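Local coordinates for protein beta-glucuronidase (uncultured Clostridium sp., PDB 6U7J) that hydrolyses beta-D-glucuronides and, as a gut microbial enzyme, probably frees estrogens from their glucuronide conjugates, at residues I414-H419 and V504-A509; E431-I436 and R443-T448; V451-D456 and K488-K493; D463-N468 and I492-K497. All coordinates share one frame; numbering follows the deposited sequence.

Interaction 1 (I414-H419 and V504-A509)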
loop_
_atom_site.group_PDB
_atom_site.type_symbol
_atom_site.label_atom_id
_atom_site.label_comp_id
_atom_site.label_asym_id
_atom_site.label_seq_id
_atom_site.Cartn_x
_atom_site.Cartn_y
_atom_site.Cartn_z
ATOM N N ILE B 414 17.252 -29.742 17.256
ATOM C CA ILE B 414 18.649 -29.903 16.871
ATOM C C ILE B 414 18.892 -29.595 15.409
ATOM O O ILE B 414 20.062 -29.578 14.984
ATOM C CB ILE B 414 19.147 -31.330 17.180
ATOM C CG1 ILE B 414 18.351 -32.338 16.363
ATOM C CG2 ILE B 414 19.034 -31.611 18.679
ATOM C CD1 ILE B 414 19.009 -33.695 16.265
ATOM N N THR B 415 17.835 -29.364 14.626
ATOM C CA THR B 415 17.947 -29.127 13.198
ATOM C C THR B 415 16.601 -28.654 12.661
ATOM O O THR B 415 15.536 -29.005 13.188
ATOM C CB THR B 415 18.412 -30.389 12.451
ATOM O OG1 THR B 415 18.685 -30.074 11.086
ATOM C CG2 THR B 415 17.359 -31.484 12.504
ATOM N N ASN B 416 16.659 -27.845 11.614
ATOM C CA ASN B 416 15.463 -27.409 10.911
ATOM C C ASN B 416 15.565 -27.860 9.464
ATOM O O ASN B 416 16.480 -27.439 8.743
ATOM C CB ASN B 416 15.273 -25.891 11.007
ATOM C CG ASN B 416 14.055 -25.418 10.247
ATOM O OD1 ASN B 416 12.930 -25.472 10.750
ATOM N ND2 ASN B 416 14.273 -24.957 9.026
ATOM N N GLU B 417 14.663 -28.756 9.065
ATOM C CA GLU B 417 14.492 -29.164 7.678
ATOM C C GLU B 417 15.780 -29.704 7.004
ATOM O O GLU B 417 16.164 -29.266 5.963
ATOM C CB GLU B 417 13.946 -28.004 6.852
ATOM C CG GLU B 417 12.537 -27.542 7.261
ATOM C CD GLU B 417 11.885 -26.604 6.223
ATOM O OE1 GLU B 417 12.599 -26.005 5.392
ATOM O OE2 GLU B 417 10.648 -26.464 6.246
ATOM N N PRO B 418 16.423 -30.698 7.637
ATOM C CA PRO B 418 17.539 -31.357 6.951
ATOM C C PRO B 418 16.999 -32.283 5.875
ATOM O O PRO B 418 15.851 -32.720 5.915
ATOM C CB PRO B 418 18.221 -32.151 8.074
ATOM C CG PRO B 418 17.066 -32.559 8.946
ATOM C CD PRO B 418 16.074 -31.395 8.891
ATOM N N HIS B 419 17.853 -32.587 4.898
ATOM C CA HIS B 419 17.466 -33.518 3.838
ATOM C C HIS B 419 17.585 -34.939 4.387
ATOM O O HIS B 419 18.482 -35.713 4.045
ATOM C CB HIS B 419 18.322 -33.314 2.599
ATOM C CG HIS B 419 17.748 -33.950 1.370
ATOM N ND1 HIS B 419 18.512 -34.664 0.470
ATOM C CD2 HIS B 419 16.481 -33.975 0.889
ATOM C CE1 HIS B 419 17.741 -35.103 -0.509
ATOM N NE2 HIS B 419 16.505 -34.701 -0.277
ATOM N N VAL B 504 2.829 -29.249 14.480
ATOM C CA VAL B 504 2.993 -28.612 13.174
ATOM C C VAL B 504 3.779 -27.336 13.446
ATOM O O VAL B 504 3.233 -26.335 13.923
ATOM C CB VAL B 504 1.658 -28.337 12.477
ATOM C CG1 VAL B 504 1.912 -27.685 11.100
ATOM C CG2 VAL B 504 0.848 -29.634 12.297
ATOM N N THR B 505 5.084 -27.393 13.205
ATOM C CA THR B 505 5.958 -26.304 13.623
ATOM C C THR B 505 5.938 -25.127 12.654
ATOM O O THR B 505 6.420 -24.046 13.016
ATOM C CB THR B 505 7.396 -26.818 13.809
ATOM O OG1 THR B 505 7.701 -27.798 12.806
ATOM C CG2 THR B 505 7.588 -27.448 15.212
ATOM N N GLU B 506 5.376 -25.302 11.458
ATOM C CA GLU B 506 5.292 -24.245 10.454
ATOM C C GLU B 506 4.115 -24.538 9.533
ATOM O O GLU B 506 3.931 -25.682 9.100
ATOM C CB GLU B 506 6.579 -24.134 9.605
ATOM C CG GLU B 506 7.818 -23.589 10.327
ATOM C CD GLU B 506 9.014 -23.388 9.397
ATOM O OE1 GLU B 506 8.803 -23.252 8.176
ATOM O OE2 GLU B 506 10.175 -23.377 9.880
ATOM N N TYR B 507 3.341 -23.497 9.227
ATOM C CA TYR B 507 2.331 -23.497 8.170
ATOM C C TYR B 507 1.836 -22.065 7.988
ATOM O O TYR B 507 1.841 -21.282 8.938
ATOM C CB TYR B 507 1.167 -24.444 8.508
ATOM C CG TYR B 507 0.317 -24.069 9.713
ATOM C CD1 TYR B 507 0.838 -24.068 11.002
ATOM C CD2 TYR B 507 -1.041 -23.770 9.556
ATOM C CE1 TYR B 507 0.038 -23.744 12.100
ATOM C CE2 TYR B 507 -1.846 -23.447 10.638
ATOM C CZ TYR B 507 -1.311 -23.447 11.907
ATOM O OH TYR B 507 -2.115 -23.127 12.983
ATOM N N GLY B 508 1.417 -21.721 6.774
ATOM C CA GLY B 508 0.979 -20.350 6.542
ATOM C C GLY B 508 1.089 -19.966 5.071
ATOM O O GLY B 508 1.195 -20.823 4.195
ATOM N N ALA B 509 1.061 -18.654 4.827
ATOM C CA ALA B 509 0.929 -18.139 3.468
ATOM C C ALA B 509 1.441 -16.705 3.415
ATOM O O ALA B 509 1.167 -15.920 4.326
ATOM C CB ALA B 509 -0.533 -18.198 3.008
HETATM O O HOH W 1 11.864 -23.698 7.869
#
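Asn416 and Glu506 reach toward each other from opposite directions, and Glu417, the next residue along, brings a second carboxylate up to the first. On Asn416, CG lies anti to the backbone N (chi1 178°), which carries the amide across toward strand 502-506. There the planes of the amide and the Glu506 carboxylate are nearly parallel, 18° apart, with Asn416 OD1 3.6 Å from Glu506 OE2. These two oxygens share a neighbour in Arg338, which forms a salt bridge with OE2 and a hydrogen bond with OD1; Thr448 OG1 also bonds OD1. The other amide atom works through water 1, which accepts from Asn416 ND2 at 3.0 Å and donates to Glu506 OE2 at 2.6 Å.

Both glutamates are extended beyond CG, so each carboxylate stands well clear of its own backbone. Glu417 OE2 comes to 4.2 Å from Glu506 OE1, the planes inclined by 34°. Each of these oxygens has a hydrogen-bond partner of its own: OE2 of Glu417 takes a hydrogen bond from Asn468 ND2, and OE1 of Glu506 pairs with Tyr470 OH. The carbons CD of Glu417 and CD of Glu506 are 5.4 Å apart. A glutamate pair at this spacing, at the C-terminal ends of the fourth and seventh barrel strands, is consistent with the acid/base and nucleophile of a retaining family 2 glycosidase, as in its relatives.

Interaction 2 (E431-I436 and R443-T448)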
loop_
_atom_site.group_PDB
_atom_site.type_symbol
_atom_site.label_atom_id
_atom_site.label_comp_id
_atom_site.label_asym_id
_atom_site.label_seq_id
_atom_site.Cartn_x
_atom_site.Cartn_y
_atom_site.Cartn_z
ATOM N N GLU B 431 24.117 -39.780 15.979
ATOM C CA GLU B 431 25.215 -39.220 16.752
ATOM C C GLU B 431 24.791 -37.932 17.448
ATOM O O GLU B 431 25.001 -37.767 18.656
ATOM C CB GLU B 431 26.416 -38.979 15.842
ATOM C CG GLU B 431 27.466 -40.069 15.929
ATOM C CD GLU B 431 27.892 -40.329 17.366
ATOM O OE1 GLU B 431 28.507 -39.428 17.982
ATOM O OE2 GLU B 431 27.587 -41.425 17.885
ATOM N N VAL B 432 24.170 -37.008 16.703
ATOM C CA VAL B 432 23.802 -35.723 17.292
ATOM C C VAL B 432 22.819 -35.929 18.432
ATOM O O VAL B 432 22.973 -35.357 19.516
ATOM C CB VAL B 432 23.230 -34.765 16.231
ATOM C CG1 VAL B 432 22.750 -33.481 16.897
ATOM C CG2 VAL B 432 24.265 -34.428 15.189
ATOM N N THR B 433 21.794 -36.758 18.208
ATOM C CA THR B 433 20.765 -36.930 19.233
ATOM C C THR B 433 21.337 -37.589 20.485
ATOM O O THR B 433 21.051 -37.160 21.608
ATOM C CB THR B 433 19.597 -37.750 18.688
ATOM O OG1 THR B 433 20.102 -38.884 17.973
ATOM C CG2 THR B 433 18.747 -36.916 17.759
ATOM N N LYS B 434 22.166 -38.620 20.311
ATOM C CA LYS B 434 22.799 -39.249 21.465
ATOM C C LYS B 434 23.644 -38.254 22.247
ATOM O O LYS B 434 23.656 -38.280 23.483
ATOM C CB LYS B 434 23.641 -40.435 21.011
ATOM C CG LYS B 434 22.819 -41.709 20.874
ATOM C CD LYS B 434 23.497 -42.766 20.019
ATOM C CE LYS B 434 24.997 -42.612 20.023
ATOM N NZ LYS B 434 25.554 -42.859 21.383
ATOM N N TYR B 435 24.321 -37.336 21.551
ATOM C CA TYR B 435 25.178 -36.383 22.256
ATOM C C TYR B 435 24.367 -35.406 23.105
ATOM O O TYR B 435 24.762 -35.090 24.233
ATOM C CB TYR B 435 26.061 -35.619 21.270
ATOM C CG TYR B 435 27.005 -34.680 21.972
ATOM C CD1 TYR B 435 26.788 -33.303 21.962
ATOM C CD2 TYR B 435 28.104 -35.173 22.683
ATOM C CE1 TYR B 435 27.655 -32.437 22.621
ATOM C CE2 TYR B 435 28.974 -34.315 23.347
ATOM C CZ TYR B 435 28.745 -32.949 23.309
ATOM O OH TYR B 435 29.596 -32.101 23.970
ATOM N N ILE B 436 23.239 -34.903 22.586
ATOM C CA ILE B 436 22.475 -33.921 23.359
ATOM C C ILE B 436 21.759 -34.611 24.508
ATOM O O ILE B 436 21.562 -34.016 25.576
ATOM C CB ILE B 436 21.499 -33.127 22.451
ATOM C CG1 ILE B 436 20.662 -32.131 23.256
ATOM C CG2 ILE B 436 20.569 -34.043 21.688
ATOM C CD1 ILE B 436 21.471 -31.069 24.015
ATOM N N ARG B 443 15.182 -32.987 29.220
ATOM C CA ARG B 443 14.367 -32.287 28.231
ATOM C C ARG B 443 14.198 -33.113 26.963
ATOM O O ARG B 443 15.160 -33.725 26.483
ATOM C CB ARG B 443 14.970 -30.920 27.866
ATOM C CG ARG B 443 14.677 -29.791 28.842
ATOM C CD ARG B 443 15.419 -28.516 28.386
ATOM N NE ARG B 443 15.377 -27.418 29.355
ATOM C CZ ARG B 443 16.338 -27.168 30.240
ATOM N NH1 ARG B 443 17.410 -27.940 30.295
ATOM N NH2 ARG B 443 16.229 -26.152 31.079
ATOM N N PRO B 444 12.989 -33.149 26.418
ATOM C CA PRO B 444 12.756 -33.789 25.118
ATOM C C PRO B 444 13.589 -33.161 24.005
ATOM O O PRO B 444 13.990 -31.999 24.070
ATOM C CB PRO B 444 11.263 -33.550 24.865
ATOM C CG PRO B 444 10.696 -33.148 26.154
ATOM C CD PRO B 444 11.764 -32.645 27.049
ATOM N N ILE B 445 13.801 -33.952 22.955
ATOM C CA ILE B 445 14.635 -33.629 21.806
ATOM C C ILE B 445 13.759 -33.700 20.562
ATOM O O ILE B 445 12.917 -34.599 20.455
ATOM C CB ILE B 445 15.809 -34.630 21.694
ATOM C CG1 ILE B 445 16.764 -34.479 22.869
ATOM C CG2 ILE B 445 16.535 -34.485 20.374
ATOM C CD1 ILE B 445 17.270 -33.100 23.017
ATOM N N THR B 446 13.960 -32.774 19.615
ATOM C CA THR B 446 13.245 -32.833 18.339
ATOM C C THR B 446 14.070 -32.181 17.233
ATOM O O THR B 446 15.192 -31.709 17.445
ATOM C CB THR B 446 11.862 -32.172 18.428
ATOM O OG1 THR B 446 11.136 -32.414 17.216
ATOM C CG2 THR B 446 11.983 -30.669 18.619
ATOM N N GLY B 447 13.498 -32.207 16.034
ATOM C CA GLY B 447 13.988 -31.507 14.858
ATOM C C GLY B 447 12.832 -31.476 13.881
ATOM O O GLY B 447 11.949 -32.336 13.932
ATOM N N THR B 448 12.811 -30.470 13.010
ATOM C CA THR B 448 11.650 -30.285 12.156
ATOM C C THR B 448 11.870 -30.916 10.789
ATOM O O THR B 448 12.972 -30.899 10.237
ATOM C CB THR B 448 11.291 -28.806 11.975
ATOM O OG1 THR B 448 12.288 -28.165 11.163
ATOM C CG2 THR B 448 11.184 -28.121 13.322
#
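In the beta-alpha-beta unit formed by strand 409-416, helix 424-439 and strand 445-449, the helix lies against the outer side of the barrel, and here its inner face meets the strand it leads into. Ile436 and Ile445 carry most of the contact, their side chains sliding past each other in opposite directions. The tip of Ile445, CD1, slots against both branches of Ile436: it sits 3.5 Å from Ile436 CG1 and 3.7 Å from Ile436 CG2. Behind it, Ile445 CG1 is 4.0 Å from Ile436 CG2. Holding CG1 of Ile445 beside its backbone N (chi1 -66°) turns that arm to Ile436 and leaves the other branch, CG2, facing Thr433.

One turn earlier on the helix, Thr433 offers its methyl group: CG2 lies 4.2 Å from Ile445 CG2, a looser touch. Its hydroxyl OG1 is turned back to the helix and bonded to Phe429 O, which satisfies the polar atom inside an apolar layer. Trp412 and Ile414 of strand 409-416 extend that layer, touching Ile445 and Thr433 respectively. Branched aliphatic residues interlocking between a helix and the outer surface of parallel strands are the regular packing of a TIM barrel.

Interaction 3 (V451-D456 and K488-K493). Unlike the reference sequence in segment 451-456: Glu455 (reference Asp).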
loop_
_atom_site.group_PDB
_atom_site.type_symbol
_atom_site.label_atom_id
_atom_site.label_comp_id
_atom_site.label_asym_id
_atom_site.label_seq_id
_atom_site.Cartn_x
_atom_site.Cartn_y
_atom_site.Cartn_z
ATOM N N VAL B 451 10.934 -33.279 4.449
ATOM C CA VAL B 451 10.888 -34.376 3.474
ATOM C C VAL B 451 9.619 -35.192 3.691
ATOM O O VAL B 451 8.974 -35.082 4.739
ATOM C CB VAL B 451 12.120 -35.297 3.570
ATOM C CG1 VAL B 451 13.430 -34.524 3.390
ATOM C CG2 VAL B 451 12.113 -36.055 4.892
ATOM N N ASP B 452 9.270 -36.035 2.717
ATOM C CA ASP B 452 8.061 -36.847 2.814
ATOM C C ASP B 452 8.185 -37.865 3.947
ATOM O O ASP B 452 9.271 -38.394 4.216
ATOM C CB ASP B 452 7.789 -37.558 1.483
ATOM C CG ASP B 452 7.569 -36.582 0.319
ATOM O OD1 ASP B 452 6.935 -35.521 0.532
ATOM O OD2 ASP B 452 8.019 -36.877 -0.815
ATOM N N VAL B 453 7.062 -38.136 4.619
ATOM C CA VAL B 453 7.088 -39.029 5.775
ATOM C C VAL B 453 7.580 -40.420 5.389
ATOM O O VAL B 453 8.273 -41.081 6.172
ATOM C CB VAL B 453 5.701 -39.088 6.443
ATOM C CG1 VAL B 453 4.625 -39.485 5.429
ATOM C CG2 VAL B 453 5.719 -40.053 7.617
ATOM N N GLU B 454 7.253 -40.879 4.178
ATOM C CA GLU B 454 7.745 -42.173 3.716
ATOM C C GLU B 454 9.266 -42.202 3.624
ATOM O O GLU B 454 9.878 -43.252 3.840
ATOM C CB GLU B 454 7.134 -42.514 2.353
ATOM C CG GLU B 454 5.618 -42.528 2.348
ATOM C CD GLU B 454 5.029 -41.166 2.011
ATOM O OE1 GLU B 454 5.815 -40.195 1.882
ATOM O OE2 GLU B 454 3.785 -41.067 1.879
ATOM N N GLU B 455 9.896 -41.065 3.328
ATOM C CA GLU B 455 11.328 -41.040 3.090
ATOM C C GLU B 455 12.155 -40.636 4.303
ATOM O O GLU B 455 13.369 -40.867 4.299
ATOM C CB GLU B 455 11.640 -40.096 1.928
ATOM C CG GLU B 455 10.788 -40.363 0.702
ATOM C CD GLU B 455 11.622 -40.569 -0.549
ATOM O OE1 GLU B 455 11.108 -40.286 -1.653
ATOM O OE2 GLU B 455 12.792 -41.008 -0.430
ATOM N N ASP B 456 11.542 -40.061 5.335
ATOM C CA ASP B 456 12.310 -39.624 6.492
ATOM C C ASP B 456 13.021 -40.809 7.126
ATOM O O ASP B 456 12.501 -41.927 7.161
ATOM C CB ASP B 456 11.421 -38.961 7.549
ATOM C CG ASP B 456 12.205 -38.600 8.805
ATOM O OD1 ASP B 456 13.271 -37.969 8.657
ATOM O OD2 ASP B 456 11.793 -38.963 9.926
ATOM N N LYS B 488 -4.676 -33.551 7.192
ATOM C CA LYS B 488 -5.156 -34.653 8.023
ATOM C C LYS B 488 -4.498 -35.963 7.616
ATOM O O LYS B 488 -4.007 -36.714 8.466
ATOM C CB LYS B 488 -6.673 -34.781 7.933
ATOM C CG LYS B 488 -7.277 -35.726 8.978
ATOM C CD LYS B 488 -8.801 -35.792 8.809
ATOM C CE LYS B 488 -9.444 -36.889 9.670
ATOM N NZ LYS B 488 -8.867 -36.876 11.030
ATOM N N THR B 489 -4.451 -36.235 6.313
ATOM C CA THR B 489 -3.829 -37.463 5.831
ATOM C C THR B 489 -2.353 -37.507 6.201
ATOM O O THR B 489 -1.847 -38.529 6.681
ATOM C CB THR B 489 -3.997 -37.572 4.316
ATOM O OG1 THR B 489 -5.382 -37.746 3.999
ATOM C CG2 THR B 489 -3.209 -38.749 3.775
ATOM N N ASP B 490 -1.641 -36.398 5.990
ATOM C CA ASP B 490 -0.219 -36.393 6.304
ATOM C C ASP B 490 0.007 -36.542 7.802
ATOM O O ASP B 490 0.864 -37.319 8.231
ATOM C CB ASP B 490 0.436 -35.117 5.769
ATOM C CG ASP B 490 1.940 -35.263 5.596
ATOM O OD1 ASP B 490 2.374 -36.131 4.809
ATOM O OD2 ASP B 490 2.688 -34.518 6.261
ATOM N N LEU B 491 -0.770 -35.819 8.613
ATOM C CA LEU B 491 -0.647 -35.927 10.061
ATOM C C LEU B 491 -0.770 -37.373 10.517
ATOM O O LEU B 491 0.001 -37.835 11.371
ATOM C CB LEU B 491 -1.728 -35.081 10.740
ATOM C CG LEU B 491 -1.550 -33.570 10.740
ATOM C CD1 LEU B 491 -2.777 -32.922 11.366
ATOM C CD2 LEU B 491 -0.276 -33.214 11.501
ATOM N N ILE B 492 -1.737 -38.103 9.957
ATOM C CA ILE B 492 -1.994 -39.458 10.427
ATOM C C ILE B 492 -0.857 -40.389 10.013
ATOM O O ILE B 492 -0.464 -41.279 10.777
ATOM C CB ILE B 492 -3.368 -39.943 9.930
ATOM C CG1 ILE B 492 -4.485 -39.131 10.597
ATOM C CG2 ILE B 492 -3.562 -41.418 10.249
ATOM C CD1 ILE B 492 -5.861 -39.407 10.024
ATOM N N LYS B 493 -0.288 -40.176 8.818
ATOM C CA LYS B 493 0.867 -40.970 8.398
ATOM C C LYS B 493 2.074 -40.750 9.317
ATOM O O LYS B 493 2.786 -41.706 9.652
ATOM C CB LYS B 493 1.225 -40.656 6.942
ATOM C CG LYS B 493 0.118 -41.060 5.968
ATOM C CD LYS B 493 0.589 -41.177 4.520
ATOM C CE LYS B 493 1.070 -39.848 3.975
ATOM N NZ LYS B 493 1.181 -39.852 2.483
HETATM O O HOH W 2 4.726 -36.302 4.231
#
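The charged part of the contact is a salt bridge between Glu454 and Lys493, at the exposed edge. Lys493 NZ donates to Glu454 OE2 over 2.9 Å, meeting the oxygen nearly in line with its C-O bond and not from the side. Both chains must fold to get there: the glutamate bends at chi2 (90°) and the lysine at chi3 (-63°). Lys493 CE follows its ammonium group in and lies 3.6 Å from Glu454 OE2.

Beneath the salt bridge the packing is apolar. Val453 CG1 lies alongside the lysine chain, 3.9 Å from both Lys493 CB and Lys493 CE, while Val453 CG2 rests 3.9 Å from the backbone O of Lys493. These residues join two parts of the TIM barrel: helix 480-498 on the outside, and the loop that runs from strand 445-449 to strand 465-468 without a regular helix between them. Within that loop Glu455 N bonds back to Asp452 O, making a tight turn that presents Val453 and Glu454 to the helix.

The remaining link is polar and passes through water 2, which accepts from Val453 N at 3.0 Å and donates to Asp490 OD1; that second bond refines so short that its length is doubtful. OD2 of the same carboxylate serves Trp494 NE1 and Arg469 NE.

Interaction 4 (D463-N468 and I492-K497)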
loop_
_atom_site.group_PDB
_atom_site.type_symbol
_atom_site.label_atom_id
_atom_site.label_comp_id
_atom_site.label_asym_id
_atom_site.label_seq_id
_atom_site.Cartn_x
_atom_site.Cartn_y
_atom_site.Cartn_z
ATOM N N ASP B 463 11.850 -37.266 20.566
ATOM C CA ASP B 463 10.751 -37.461 21.500
ATOM C C ASP B 463 9.449 -36.850 20.999
ATOM O O ASP B 463 8.362 -37.320 21.368
ATOM C CB ASP B 463 11.125 -36.874 22.859
ATOM C CG ASP B 463 12.457 -37.428 23.376
ATOM O OD1 ASP B 463 12.555 -38.666 23.533
ATOM O OD2 ASP B 463 13.410 -36.649 23.597
ATOM N N VAL B 464 9.531 -35.816 20.164
ATOM C CA VAL B 464 8.371 -35.218 19.513
ATOM C C VAL B 464 8.675 -35.127 18.031
ATOM O O VAL B 464 9.814 -34.843 17.642
ATOM C CB VAL B 464 8.046 -33.822 20.095
ATOM C CG1 VAL B 464 6.933 -33.134 19.291
ATOM C CG2 VAL B 464 7.652 -33.938 21.553
ATOM N N VAL B 465 7.673 -35.399 17.199
ATOM C CA VAL B 465 7.810 -35.229 15.751
ATOM C C VAL B 465 7.279 -33.854 15.371
ATOM O O VAL B 465 6.149 -33.484 15.737
ATOM C CB VAL B 465 7.072 -36.346 14.993
ATOM C CG1 VAL B 465 7.045 -36.040 13.492
ATOM C CG2 VAL B 465 7.731 -37.680 15.253
ATOM N N CYS B 466 8.088 -33.101 14.632
ATOM C CA CYS B 466 7.794 -31.719 14.257
ATOM C C CYS B 466 7.827 -31.637 12.736
ATOM O O CYS B 466 8.841 -31.994 12.124
ATOM C CB CYS B 466 8.827 -30.778 14.879
ATOM S SG CYS B 466 8.632 -30.550 16.658
ATOM N N ILE B 467 6.736 -31.187 12.121
ATOM C CA ILE B 467 6.659 -31.133 10.666
ATOM C C ILE B 467 6.339 -29.714 10.208
ATOM O O ILE B 467 5.523 -29.010 10.817
ATOM C CB ILE B 467 5.632 -32.142 10.097
ATOM C CG1 ILE B 467 4.193 -31.747 10.463
ATOM C CG2 ILE B 467 5.946 -33.547 10.604
ATOM C CD1 ILE B 467 3.140 -32.627 9.828
ATOM N N ASN B 468 7.015 -29.300 9.137
ATOM C CA ASN B 468 6.777 -28.033 8.462
ATOM C C ASN B 468 5.961 -28.327 7.207
ATOM O O ASN B 468 6.441 -29.010 6.296
ATOM C CB ASN B 468 8.095 -27.348 8.093
ATOM C CG ASN B 468 8.866 -26.844 9.313
ATOM O OD1 ASN B 468 8.379 -26.901 10.445
ATOM N ND2 ASN B 468 10.075 -26.336 9.079
ATOM N N ILE B 492 -1.737 -38.103 9.957
ATOM C CA ILE B 492 -1.994 -39.458 10.427
ATOM C C ILE B 492 -0.857 -40.389 10.013
ATOM O O ILE B 492 -0.464 -41.279 10.777
ATOM C CB ILE B 492 -3.368 -39.943 9.930
ATOM C CG1 ILE B 492 -4.485 -39.131 10.597
ATOM C CG2 ILE B 492 -3.562 -41.418 10.249
ATOM C CD1 ILE B 492 -5.861 -39.407 10.024
ATOM N N LYS B 493 -0.288 -40.176 8.818
ATOM C CA LYS B 493 0.867 -40.970 8.398
ATOM C C LYS B 493 2.074 -40.750 9.317
ATOM O O LYS B 493 2.786 -41.706 9.652
ATOM C CB LYS B 493 1.225 -40.656 6.942
ATOM C CG LYS B 493 0.118 -41.060 5.968
ATOM C CD LYS B 493 0.589 -41.177 4.520
ATOM C CE LYS B 493 1.070 -39.848 3.975
ATOM N NZ LYS B 493 1.181 -39.852 2.483
ATOM N N TRP B 494 2.314 -39.507 9.750
ATOM C CA TRP B 494 3.439 -39.246 10.654
ATOM C C TRP B 494 3.227 -39.925 12.007
ATOM O O TRP B 494 4.178 -40.433 12.618
ATOM C CB TRP B 494 3.641 -37.734 10.847
ATOM C CG TRP B 494 4.308 -37.021 9.691
ATOM C CD1 TRP B 494 3.699 -36.260 8.740
ATOM C CD2 TRP B 494 5.710 -37.001 9.383
ATOM N NE1 TRP B 494 4.628 -35.771 7.852
ATOM C CE2 TRP B 494 5.871 -36.210 8.227
ATOM C CE3 TRP B 494 6.844 -37.579 9.970
ATOM C CZ2 TRP B 494 7.116 -35.980 7.643
ATOM C CZ3 TRP B 494 8.082 -37.351 9.390
ATOM C CH2 TRP B 494 8.208 -36.559 8.239
ATOM N N HIS B 495 1.991 -39.934 12.500
ATOM C CA HIS B 495 1.735 -40.573 13.785
ATOM C C HIS B 495 1.849 -42.085 13.681
ATOM O O HIS B 495 2.420 -42.737 14.567
ATOM C CB HIS B 495 0.354 -40.195 14.299
ATOM C CG HIS B 495 0.033 -40.794 15.628
ATOM N ND1 HIS B 495 0.817 -40.586 16.743
ATOM C CD2 HIS B 495 -0.989 -41.590 16.026
ATOM C CE1 HIS B 495 0.292 -41.227 17.771
ATOM N NE2 HIS B 495 -0.803 -41.844 17.363
ATOM N N GLU B 496 1.316 -42.660 12.605
ATOM C CA GLU B 496 1.381 -44.108 12.454
ATOM C C GLU B 496 2.824 -44.581 12.304
ATOM O O GLU B 496 3.192 -45.631 12.843
ATOM C CB GLU B 496 0.524 -44.548 11.263
ATOM C CG GLU B 496 -0.949 -44.738 11.625
ATOM C CD GLU B 496 -1.843 -44.961 10.411
ATOM O OE1 GLU B 496 -1.353 -44.804 9.269
ATOM O OE2 GLU B 496 -3.042 -45.287 10.598
ATOM N N LYS B 497 3.668 -43.796 11.622
ATOM C CA LYS B 497 5.023 -44.253 11.324
ATOM C C LYS B 497 5.917 -44.239 12.559
ATOM O O LYS B 497 6.784 -45.110 12.705
ATOM C CB LYS B 497 5.637 -43.405 10.212
ATOM C CG LYS B 497 7.107 -43.716 9.956
ATOM C CD LYS B 497 7.610 -43.224 8.598
ATOM C CE LYS B 497 8.983 -43.828 8.310
ATOM N NZ LYS B 497 9.814 -42.981 7.418
#
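Two first torsions set up the meeting of Ile467 with Trp494. In Ile467, chi1 of 68° places CG1 between the backbone N and the carbonyl carbon, and leaves CG2 beside the N, where it projects at the helix. In Trp494, chi1 of -76° keeps the indole beside the backbone N and directs it inward to strand 465-468. The outcome is a CH-pi contact: Ile467 CG2 sits over the five-membered ring, 3.6 Å from its centroid and only 12° off the normal. Its nearest ring atom is Trp494 CE2, also 3.6 Å from Ile467 CG2. The long arm of the isoleucine comes down at the pyrrole side, with Ile467 CD1 3.8 Å from Trp494 CD1.

Two residues earlier on the strand, Val465 points the same way. Its CG1 approaches the benzene part of the ring obliquely, 3.8 Å from Trp494 CE3, and the two side chains cross at about a right angle.

The NE1 bond to Asp490 OD2 fixes the turn of the ring. Val453 of the preceding loop packs against the face opposite Ile467, so the indole is sandwiched between strand and loop.

Through these residues the helix of the beta-alpha-beta unit made by strand 465-468, helix 480-498 and strand 502-506 packs on the unit's first strand. Such a layer of helices laid on the outside of parallel strands is typical of the TIM barrel.

All four contacts belong to one TIM barrel. Interactions 2 and 4 pack helices on its outer surface, while interaction 1 lies across the C-terminal ends of the barrel strands, where the probable catalytic glutamates sit. Asn468, at the end of the strand used by interaction 4, joins that site through Glu417 and also places its OD1 2.6 Å from Thr505 OG1; Thr448, from interaction 2, reaches it through Asn416. Interactions 2 and 4 meet directly between neighbouring strands, with Thr446 OG1 2.8 Å from Val464 O. Interactions 3 and 4 share helix 480-498, their centres about 7 Å apart, and are tied by Lys497 NZ to Val453 O at 2.7 Å.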